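Local coordinates for protein type IV pilus biogenesis factor PilY1 (PDB 3HX6) that primes type IV pilus assembly, takes part in host-cell adhesion and twitching motility, and seems to regulate pilus retraction through calcium binding and release, at residues L166-V171 against I228-G233; D186-L191 against A224-D229; L461-T466 against V542-E547; F496-Q501 against S520-K525. The protein carries 3 engineered substitutions. All coordinates share one frame; numbering follows the deposited sequence.

Contact 1: L166-V171 against I228-G233. Engineered in segment 228-233: Met230 (natural residue Leu).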
# COMPACT_ATOMS: atom_id res chain seq x y z
N LEU A 166 -6.30 34.22 -3.64
CA LEU A 166 -6.52 32.83 -3.31
C LEU A 166 -7.84 32.41 -3.94
O LEU A 166 -8.72 33.24 -4.13
CB LEU A 166 -6.64 32.69 -1.79
CG LEU A 166 -5.60 31.97 -0.95
CD1 LEU A 166 -4.24 32.12 -1.56
CD2 LEU A 166 -5.63 32.51 0.49
N PHE A 167 -7.96 31.14 -4.29
CA PHE A 167 -9.21 30.64 -4.82
C PHE A 167 -9.38 29.17 -4.45
O PHE A 167 -8.40 28.47 -4.17
CB PHE A 167 -9.32 30.84 -6.34
CG PHE A 167 -8.29 30.09 -7.14
CD1 PHE A 167 -7.12 30.71 -7.56
CD2 PHE A 167 -8.52 28.76 -7.50
CE1 PHE A 167 -6.18 30.02 -8.33
CE2 PHE A 167 -7.59 28.06 -8.27
CZ PHE A 167 -6.41 28.69 -8.69
N ALA A 168 -10.63 28.73 -4.42
CA ALA A 168 -10.94 27.36 -4.08
C ALA A 168 -11.92 26.83 -5.11
O ALA A 168 -12.84 27.53 -5.51
CB ALA A 168 -11.56 27.29 -2.68
N LEU A 169 -11.70 25.60 -5.55
CA LEU A 169 -12.60 24.99 -6.52
C LEU A 169 -13.15 23.72 -5.90
O LEU A 169 -12.49 23.08 -5.09
CB LEU A 169 -11.85 24.64 -7.81
CG LEU A 169 -11.05 25.76 -8.51
CD1 LEU A 169 -10.30 25.18 -9.71
CD2 LEU A 169 -11.99 26.87 -8.93
N ASP A 170 -14.39 23.38 -6.27
CA ASP A 170 -15.00 22.15 -5.79
C ASP A 170 -14.64 21.18 -6.91
O ASP A 170 -15.16 21.28 -8.02
CB ASP A 170 -16.52 22.27 -5.70
CG ASP A 170 -17.17 21.01 -5.14
OD1 ASP A 170 -16.74 19.90 -5.53
OD2 ASP A 170 -18.11 21.13 -4.33
N VAL A 171 -13.74 20.25 -6.61
CA VAL A 171 -13.28 19.31 -7.61
C VAL A 171 -13.79 17.87 -7.38
O VAL A 171 -13.24 16.90 -7.90
CB VAL A 171 -11.73 19.37 -7.66
CG1 VAL A 171 -11.10 18.18 -6.94
CG2 VAL A 171 -11.27 19.49 -9.08
N ILE A 228 -9.85 30.91 6.55
CA ILE A 228 -10.90 31.15 5.57
C ILE A 228 -11.96 30.06 5.59
O ILE A 228 -11.64 28.88 5.45
CB ILE A 228 -10.26 31.23 4.17
CG1 ILE A 228 -9.09 32.22 4.21
CG2 ILE A 228 -11.31 31.63 3.14
CD1 ILE A 228 -8.21 32.19 2.98
N ASP A 229 -13.21 30.45 5.76
CA ASP A 229 -14.30 29.47 5.77
C ASP A 229 -14.30 28.73 4.45
O ASP A 229 -14.36 29.34 3.38
CB ASP A 229 -15.65 30.17 5.97
CG ASP A 229 -16.80 29.17 6.07
OD1 ASP A 229 -16.82 28.38 7.03
OD2 ASP A 229 -17.68 29.19 5.17
N MET A 230 -14.24 27.40 4.52
CA MET A 230 -14.21 26.57 3.33
C MET A 230 -15.36 26.85 2.37
O MET A 230 -15.16 27.04 1.17
CB MET A 230 -14.24 25.09 3.72
CG MET A 230 -13.94 24.13 2.57
SD MET A 230 -12.28 24.42 1.86
CE MET A 230 -12.68 25.27 0.37
N GLU A 231 -16.58 26.89 2.90
CA GLU A 231 -17.75 27.11 2.07
C GLU A 231 -17.86 28.51 1.47
O GLU A 231 -18.05 28.66 0.26
CB GLU A 231 -19.02 26.81 2.86
CG GLU A 231 -20.31 27.10 2.10
CD GLU A 231 -21.55 26.70 2.87
OE1 GLU A 231 -21.67 27.07 4.05
OE2 GLU A 231 -22.42 26.01 2.28
N THR A 232 -17.74 29.52 2.32
CA THR A 232 -17.92 30.90 1.91
C THR A 232 -16.71 31.69 1.42
O THR A 232 -16.86 32.61 0.63
CB THR A 232 -18.56 31.69 3.08
OG1 THR A 232 -19.88 31.19 3.31
CG2 THR A 232 -18.63 33.18 2.76
N GLY A 233 -15.52 31.33 1.89
CA GLY A 233 -14.34 32.07 1.49
C GLY A 233 -14.23 33.31 2.37
O GLY A 233 -13.34 34.14 2.19

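Contact 2: D186-L191 against A224-D229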
# COMPACT_ATOMS: atom_id res chain seq x y z
N ASP A 186 -9.02 42.98 -1.78
CA ASP A 186 -10.31 43.60 -1.50
C ASP A 186 -11.02 42.87 -0.36
O ASP A 186 -11.68 43.50 0.46
CB ASP A 186 -11.19 43.57 -2.75
CG ASP A 186 -10.78 44.63 -3.76
OD1 ASP A 186 -11.11 44.45 -4.96
OD2 ASP A 186 -10.15 45.62 -3.37
N GLN A 187 -10.89 41.55 -0.31
CA GLN A 187 -11.52 40.75 0.73
C GLN A 187 -10.62 40.62 1.96
O GLN A 187 -11.11 40.56 3.09
CB GLN A 187 -11.85 39.35 0.21
CG GLN A 187 -13.00 39.29 -0.77
CD GLN A 187 -12.71 40.00 -2.07
OE1 GLN A 187 -11.72 39.69 -2.75
NE2 GLN A 187 -13.57 40.94 -2.45
N GLU A 188 -9.32 40.57 1.73
CA GLU A 188 -8.34 40.44 2.81
C GLU A 188 -7.20 41.40 2.53
O GLU A 188 -6.25 41.06 1.83
CB GLU A 188 -7.83 39.00 2.87
CG GLU A 188 -6.74 38.76 3.91
CD GLU A 188 -7.03 39.46 5.22
OE1 GLU A 188 -6.45 40.55 5.46
OE2 GLU A 188 -7.85 38.94 6.01
N PRO A 189 -7.28 42.61 3.08
CA PRO A 189 -6.26 43.65 2.89
C PRO A 189 -4.81 43.22 3.14
O PRO A 189 -3.91 43.75 2.51
CB PRO A 189 -6.72 44.77 3.83
CG PRO A 189 -7.48 44.05 4.89
CD PRO A 189 -8.26 43.03 4.10
N ASP A 190 -4.59 42.26 4.04
CA ASP A 190 -3.23 41.82 4.32
C ASP A 190 -2.80 40.58 3.54
O ASP A 190 -1.82 39.93 3.89
CB ASP A 190 -3.05 41.55 5.82
CG ASP A 190 -3.06 42.82 6.64
OD1 ASP A 190 -2.26 43.74 6.33
OD2 ASP A 190 -3.85 42.91 7.60
N LEU A 191 -3.52 40.27 2.48
CA LEU A 191 -3.18 39.12 1.65
C LEU A 191 -2.00 39.48 0.75
O LEU A 191 -2.01 40.52 0.08
CB LEU A 191 -4.37 38.69 0.81
CG LEU A 191 -4.17 37.47 -0.09
CD1 LEU A 191 -3.96 36.22 0.78
CD2 LEU A 191 -5.37 37.29 -1.01
N ALA A 224 0.29 37.16 9.13
CA ALA A 224 -0.93 36.75 9.82
C ALA A 224 -1.45 35.41 9.34
O ALA A 224 -1.29 35.06 8.17
CB ALA A 224 -2.02 37.81 9.63
N LEU A 225 -2.06 34.65 10.24
CA LEU A 225 -2.63 33.37 9.87
C LEU A 225 -4.02 33.69 9.36
O LEU A 225 -4.78 34.41 10.02
CB LEU A 225 -2.74 32.43 11.08
CG LEU A 225 -3.24 31.01 10.75
CD1 LEU A 225 -2.13 30.26 10.00
CD2 LEU A 225 -3.62 30.26 12.02
N LEU A 226 -4.36 33.19 8.18
CA LEU A 226 -5.68 33.44 7.64
C LEU A 226 -6.50 32.17 7.81
O LEU A 226 -6.05 31.08 7.46
CB LEU A 226 -5.59 33.82 6.15
CG LEU A 226 -4.73 35.04 5.80
CD1 LEU A 226 -4.81 35.33 4.30
CD2 LEU A 226 -5.22 36.25 6.59
N ILE A 227 -7.68 32.32 8.37
CA ILE A 227 -8.58 31.19 8.56
C ILE A 227 -9.78 31.55 7.71
O ILE A 227 -10.61 32.39 8.08
CB ILE A 227 -8.94 31.02 10.04
CG1 ILE A 227 -7.67 30.68 10.83
CG2 ILE A 227 -9.98 29.91 10.19
CD1 ILE A 227 -7.89 30.48 12.32
N ILE A 228 -9.85 30.91 6.55
CA ILE A 228 -10.90 31.15 5.57
C ILE A 228 -11.96 30.06 5.59
O ILE A 228 -11.64 28.88 5.45
CB ILE A 228 -10.26 31.23 4.17
CG1 ILE A 228 -9.09 32.22 4.21
CG2 ILE A 228 -11.31 31.63 3.14
CD1 ILE A 228 -8.21 32.19 2.98
N ASP A 229 -13.21 30.45 5.76
CA ASP A 229 -14.30 29.47 5.77
C ASP A 229 -14.30 28.73 4.45
O ASP A 229 -14.36 29.34 3.38
CB ASP A 229 -15.65 30.17 5.97
CG ASP A 229 -16.80 29.17 6.07
OD1 ASP A 229 -16.82 28.38 7.03
OD2 ASP A 229 -17.68 29.19 5.17

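Contact 3: L461-T466 against V542-E547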
# COMPACT_ATOMS: atom_id res chain seq x y z
N LEU A 461 11.59 13.21 7.19
CA LEU A 461 12.06 13.21 5.81
C LEU A 461 11.92 14.60 5.23
O LEU A 461 10.88 15.23 5.35
CB LEU A 461 11.23 12.21 5.01
CG LEU A 461 11.29 10.78 5.57
CD1 LEU A 461 10.09 9.99 5.06
CD2 LEU A 461 12.60 10.13 5.16
N LEU A 462 12.98 15.10 4.60
CA LEU A 462 12.93 16.43 4.02
C LEU A 462 13.77 16.51 2.76
O LEU A 462 14.65 15.68 2.53
CB LEU A 462 13.45 17.46 5.03
CG LEU A 462 14.88 17.25 5.51
CD1 LEU A 462 15.55 18.59 5.74
CD2 LEU A 462 14.89 16.42 6.80
N GLN A 463 13.48 17.51 1.95
CA GLN A 463 14.22 17.72 0.72
C GLN A 463 14.66 19.17 0.69
O GLN A 463 13.86 20.08 0.88
CB GLN A 463 13.35 17.44 -0.50
CG GLN A 463 14.09 17.61 -1.81
CD GLN A 463 13.15 17.62 -3.00
OE1 GLN A 463 12.36 18.56 -3.18
NE2 GLN A 463 13.22 16.59 -3.82
N THR A 464 15.94 19.37 0.44
CA THR A 464 16.47 20.71 0.38
C THR A 464 16.81 21.06 -1.07
O THR A 464 16.92 20.19 -1.94
CB THR A 464 17.75 20.81 1.18
OG1 THR A 464 18.16 22.17 1.26
CG2 THR A 464 18.83 20.01 0.49
N ILE A 465 16.98 22.35 -1.33
CA ILE A 465 17.33 22.79 -2.66
C ILE A 465 18.55 23.70 -2.58
O ILE A 465 18.68 24.53 -1.68
CB ILE A 465 16.15 23.53 -3.35
CG1 ILE A 465 16.52 23.82 -4.82
CG2 ILE A 465 15.82 24.81 -2.61
CD1 ILE A 465 15.39 24.41 -5.63
N THR A 466 19.47 23.50 -3.51
CA THR A 466 20.68 24.30 -3.56
C THR A 466 20.78 24.94 -4.93
O THR A 466 21.08 24.28 -5.92
CB THR A 466 21.94 23.43 -3.33
OG1 THR A 466 21.85 22.79 -2.06
CG2 THR A 466 23.20 24.30 -3.37
N VAL A 542 9.33 7.03 -0.12
CA VAL A 542 9.35 8.47 -0.24
C VAL A 542 9.81 8.72 -1.67
O VAL A 542 10.81 8.18 -2.12
CB VAL A 542 10.33 9.12 0.77
CG1 VAL A 542 11.75 8.63 0.54
CG2 VAL A 542 10.26 10.64 0.65
N CYS A 543 9.04 9.52 -2.40
CA CYS A 543 9.39 9.80 -3.78
C CYS A 543 9.62 11.29 -3.97
O CYS A 543 9.10 12.11 -3.22
CB CYS A 543 8.27 9.36 -4.72
SG CYS A 543 7.65 7.65 -4.55
N SER A 544 10.40 11.63 -4.98
CA SER A 544 10.68 13.02 -5.29
C SER A 544 10.48 13.21 -6.79
O SER A 544 9.54 13.87 -7.23
CB SER A 544 12.11 13.39 -4.90
OG SER A 544 13.05 12.62 -5.63
N SER A 545 11.38 12.61 -7.56
CA SER A 545 11.33 12.71 -9.01
C SER A 545 12.27 11.67 -9.58
O SER A 545 13.44 11.61 -9.20
CB SER A 545 11.76 14.10 -9.45
OG SER A 545 11.74 14.22 -10.86
N GLY A 546 11.74 10.85 -10.48
CA GLY A 546 12.55 9.81 -11.09
C GLY A 546 12.79 8.63 -10.16
O GLY A 546 12.75 7.48 -10.59
N GLU A 547 13.03 8.92 -8.88
CA GLU A 547 13.30 7.86 -7.92
C GLU A 547 12.42 7.90 -6.68
O GLU A 547 12.11 8.96 -6.14
CB GLU A 547 14.76 7.90 -7.47
CG GLU A 547 15.75 7.11 -8.33
CD GLU A 547 15.82 5.63 -7.96
OE1 GLU A 547 16.18 5.31 -6.80
OE2 GLU A 547 15.52 4.78 -8.83

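Contact 4: F496-Q501 against S520-K525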
# COMPACT_ATOMS: atom_id res chain seq x y z
N PHE A 496 16.95 4.81 4.35
CA PHE A 496 16.70 4.63 2.93
C PHE A 496 17.22 3.34 2.32
O PHE A 496 18.30 2.86 2.66
CB PHE A 496 17.31 5.78 2.13
CG PHE A 496 16.83 7.14 2.55
CD1 PHE A 496 15.55 7.57 2.26
CD2 PHE A 496 17.69 8.01 3.23
CE1 PHE A 496 15.11 8.83 2.63
CE2 PHE A 496 17.26 9.28 3.61
CZ PHE A 496 15.97 9.69 3.30
N ASP A 497 16.44 2.78 1.41
CA ASP A 497 16.90 1.61 0.69
C ASP A 497 17.59 2.25 -0.51
O ASP A 497 16.96 2.50 -1.54
CB ASP A 497 15.76 0.72 0.20
CG ASP A 497 16.22 -0.29 -0.84
OD1 ASP A 497 17.36 -0.79 -0.71
OD2 ASP A 497 15.45 -0.59 -1.78
N LEU A 498 18.88 2.53 -0.38
CA LEU A 498 19.64 3.16 -1.45
C LEU A 498 20.13 2.15 -2.48
O LEU A 498 20.56 2.52 -3.57
CB LEU A 498 20.84 3.89 -0.86
CG LEU A 498 20.54 4.97 0.17
CD1 LEU A 498 21.84 5.49 0.76
CD2 LEU A 498 19.76 6.10 -0.50
N ALA A 499 20.05 0.87 -2.12
CA ALA A 499 20.52 -0.20 -2.98
C ALA A 499 19.48 -0.81 -3.92
O ALA A 499 19.74 -1.83 -4.55
CB ALA A 499 21.13 -1.29 -2.12
N ARG A 500 18.31 -0.18 -4.01
CA ARG A 500 17.25 -0.70 -4.87
C ARG A 500 16.95 -2.16 -4.54
O ARG A 500 16.77 -2.98 -5.45
CB ARG A 500 17.63 -0.58 -6.35
CG ARG A 500 17.73 0.84 -6.86
CD ARG A 500 18.00 0.86 -8.35
NE ARG A 500 18.08 2.22 -8.87
CZ ARG A 500 18.38 2.54 -10.12
NH1 ARG A 500 18.64 1.59 -11.01
NH2 ARG A 500 18.43 3.81 -10.49
N GLN A 501 16.90 -2.49 -3.26
CA GLN A 501 16.64 -3.85 -2.82
C GLN A 501 15.15 -4.16 -2.65
O GLN A 501 14.74 -5.32 -2.70
CB GLN A 501 17.35 -4.12 -1.49
CG GLN A 501 18.86 -4.13 -1.58
CD GLN A 501 19.36 -5.17 -2.55
OE1 GLN A 501 19.19 -6.37 -2.33
NE2 GLN A 501 19.97 -4.72 -3.64
N SER A 520 22.27 9.61 5.96
CA SER A 520 21.22 10.56 6.28
C SER A 520 20.74 11.36 5.08
O SER A 520 19.59 11.82 5.06
CB SER A 520 21.68 11.51 7.38
OG SER A 520 21.91 10.80 8.58
N GLY A 521 21.60 11.54 4.10
CA GLY A 521 21.22 12.31 2.93
C GLY A 521 21.73 11.74 1.63
O GLY A 521 22.79 11.11 1.58
N THR A 522 20.96 11.96 0.57
CA THR A 522 21.33 11.51 -0.77
C THR A 522 20.80 12.49 -1.80
O THR A 522 19.67 13.00 -1.68
CB THR A 522 20.79 10.10 -1.07
OG1 THR A 522 21.23 9.68 -2.36
CG2 THR A 522 19.27 10.08 -1.03
N GLU A 523 21.62 12.77 -2.80
CA GLU A 523 21.29 13.70 -3.87
C GLU A 523 20.35 13.03 -4.87
O GLU A 523 20.62 11.92 -5.34
CB GLU A 523 22.58 14.14 -4.56
CG GLU A 523 22.43 15.14 -5.69
CD GLU A 523 23.78 15.58 -6.25
OE1 GLU A 523 24.57 14.70 -6.65
OE2 GLU A 523 24.04 16.80 -6.28
N GLN A 524 19.24 13.69 -5.20
CA GLN A 524 18.27 13.14 -6.15
C GLN A 524 18.05 14.02 -7.38
O GLN A 524 18.30 15.23 -7.36
CB GLN A 524 16.93 12.87 -5.46
CG GLN A 524 16.92 11.65 -4.56
CD GLN A 524 15.52 11.18 -4.20
OE1 GLN A 524 14.77 11.88 -3.51
NE2 GLN A 524 15.15 9.99 -4.66
N LYS A 525 17.56 13.41 -8.46
CA LYS A 525 17.31 14.10 -9.72
C LYS A 525 16.38 15.31 -9.62
O LYS A 525 15.71 15.52 -8.60
CB LYS A 525 16.75 13.13 -10.76
CG LYS A 525 17.80 12.22 -11.40
CD LYS A 525 17.19 11.33 -12.47
CE LYS A 525 18.26 10.55 -13.23
NZ LYS A 525 19.10 9.72 -12.33

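Contact 1: L166-V171 against I228-G233
Leu166 with Ile228 and Ala168 with Met230 are the two pairs that meet here, and both contacts are wholly apolar. Methyl CD2 of Leu166 lies 3.6 Å from CD1 of Ile228, the two side chains crossing at a slant. Ile228 reaches across with its longer branch: CG1 sits beside the backbone N and anti to the carbonyl carbon (chi1 -51°), and CD1 prolongs it. The second pair is reached less directly. Met230, an engineered residue where the natural sequence has Leu, bends at chi2 and chi3, which brings its terminal CE to 3.8 Å from CB of Ala168.

No hydrogen bond joins the two segments; those inside 228-233 shape the turn after the strand. Asp229 OD2 takes the N-H of Thr232 on its anti side at 2.9 Å, an Asx motif, while Asp229 O accepts from Gly233 N at 2.7 Å. The carbonyl of Met230 is bonded to NE1 of Trp181, a residue of strand 178-184 on which the side chains of Ala168 and Ile228 also rest.

Strands 165-170 and 223-229 are each the third strand of a four-stranded antiparallel sheet, and such apolar packing between the faces of successive sheets is characteristic of neighbouring blades in a beta-propeller.

Contact 2: D186-L191 against A224-D229
The connection between two propeller blades folds back here on the blade it is about to enter, with Glu188 and Leu191 closing over Leu226 of strand 223-229. These two residues are the first and last of a type I beta turn, closed by the backbone bond from Leu191 N to Glu188 O at 2.9 Å, and the turn presents both side chains to the same leucine. CD1 of Leu226 meets both residues, while CD2 faces Glu188. CD1 lies 3.7 Å from CD1 of Leu191, whose side chain crosses that of Leu226 at about a right angle. CD2 of Leu226 lies by the carboxylate end of Glu188, 3.8 Å from its OE2. With CG anti to the backbone N (chi1 177°) and the chain bent at chi2, the CG of Glu188 comes to 4.0 Å from CD1 of Leu226, so aliphatic carbon as well as carboxylate packs on the leucine.

Beyond the pair, Asp190 OD2 forms a salt bridge with Lys238 of strand 235-241, which would be expected to favour the ionised form of this buried acid. Such a turn, packed on the third strand of the next sheet, belongs to the connection that leads from one propeller blade to the next.

Contact 3: L461-T466 against V542-E547
With CG anti to the backbone N (chi1 -179°) and the chain extended beyond it, Gln463 sends its amide straight across to Ser544. Its NE2 stops 3.6 Å from CB of that serine, a van der Waals approach without a hydrogen bond. The serine hydroxyl is turned elsewhere: at chi1 62° OG lies between the backbone N and the carbonyl carbon, 4.4 Å from Gln463 NE2, and makes a weak hydrogen bond to Gln524 OE1. Two residues back on each segment, CD1 of Leu461 approaches Val542, 4.4 Å from its CB and 4.5 Å from its CG2, a loose apolar touch. The two pairs follow in the same order along both segments, with alpha carbons more than 8 Å apart.

Such spacing belongs to packing between sheets, not within one: strand 459-466 is part of the large mixed sheet, and strand 539-543 is the middle strand of a three-stranded antiparallel sheet laid over it. Beyond Ser544 the chain turns through Ser545 and Gly546 into strand 548-550, and the Cys543-Cys548 disulfide staples the two arms of this hairpin. Glu547 OE1 forms a salt bridge with Arg410, and OE2 of the same residue a long, weak ion pair with Arg500. A carboxylate of Glu79 from the second subunit also comes close to Glu547 OE2; both arginines would probably stabilise the charged form against it.

Contact 4: F496-Q501 against S520-K525
The ring of Phe496 meets the backbone of Ser520 edge-on: the carbonyl O of Ser520 lies in the ring plane, 3.7 Å from CE2, so a C-H edge and no face is turned to the oxygen. CG of Phe496 stands beside the backbone N and anti to the carbonyl carbon (chi1 -56°), which directs the ring at the strand. Leu498 makes the second touch. Its CD2 lies 4.0 Å from CG2 of Thr522 and 4.2 Å from CB of Thr522, the two side chains sliding past each other in opposite directions.

Here an irregular segment packs on strand 521-524 of the mixed sheet, where that strand opens with a classic beta bulge, Ser520 and Gly521 both facing Arg413 on strand 408-415. The segment has its own internal fastenings. Asp497, the centre of an inverse gamma turn, uses the syn lone pair of OD1 to take the N-H of Gln501 at 3.1 Å. Gln501 in turn donates from NE2 to Ala499 O at 3.0 Å, the donor standing 47° above the carbonyl plane. Outside the segment, Ser508 OG is bonded to the backbone N of both Leu498 and Ala499, while Gln501 packs on Tyr63 of the second subunit and makes backbone hydrogen bonds to that subunit.

The chain is the C-terminal domain of PilY1, and its propeller holds contacts 1 and 2. From the N terminus, contact 1 closes a loop from one blade to the next, and contact 2 begins inside that loop, on the connection between those blades; both end on strand 223-229. They share Ile228 and Asp229 and meet directly, CD2 of Leu166 lying 4.1 Å from CD1 of Leu191. Much later, contact 3 opens on strand 459-466, and contact 4 is nested entirely within its loop, before 542-547 returns over the mixed sheet. These two also touch: CD2 of Leu461 packs 3.8 Å from CE1 of Phe496, and Glu547 and Arg500 form their long, weak ion pair. Contacts 1 and 4 lie on opposite sides of the chain's centre.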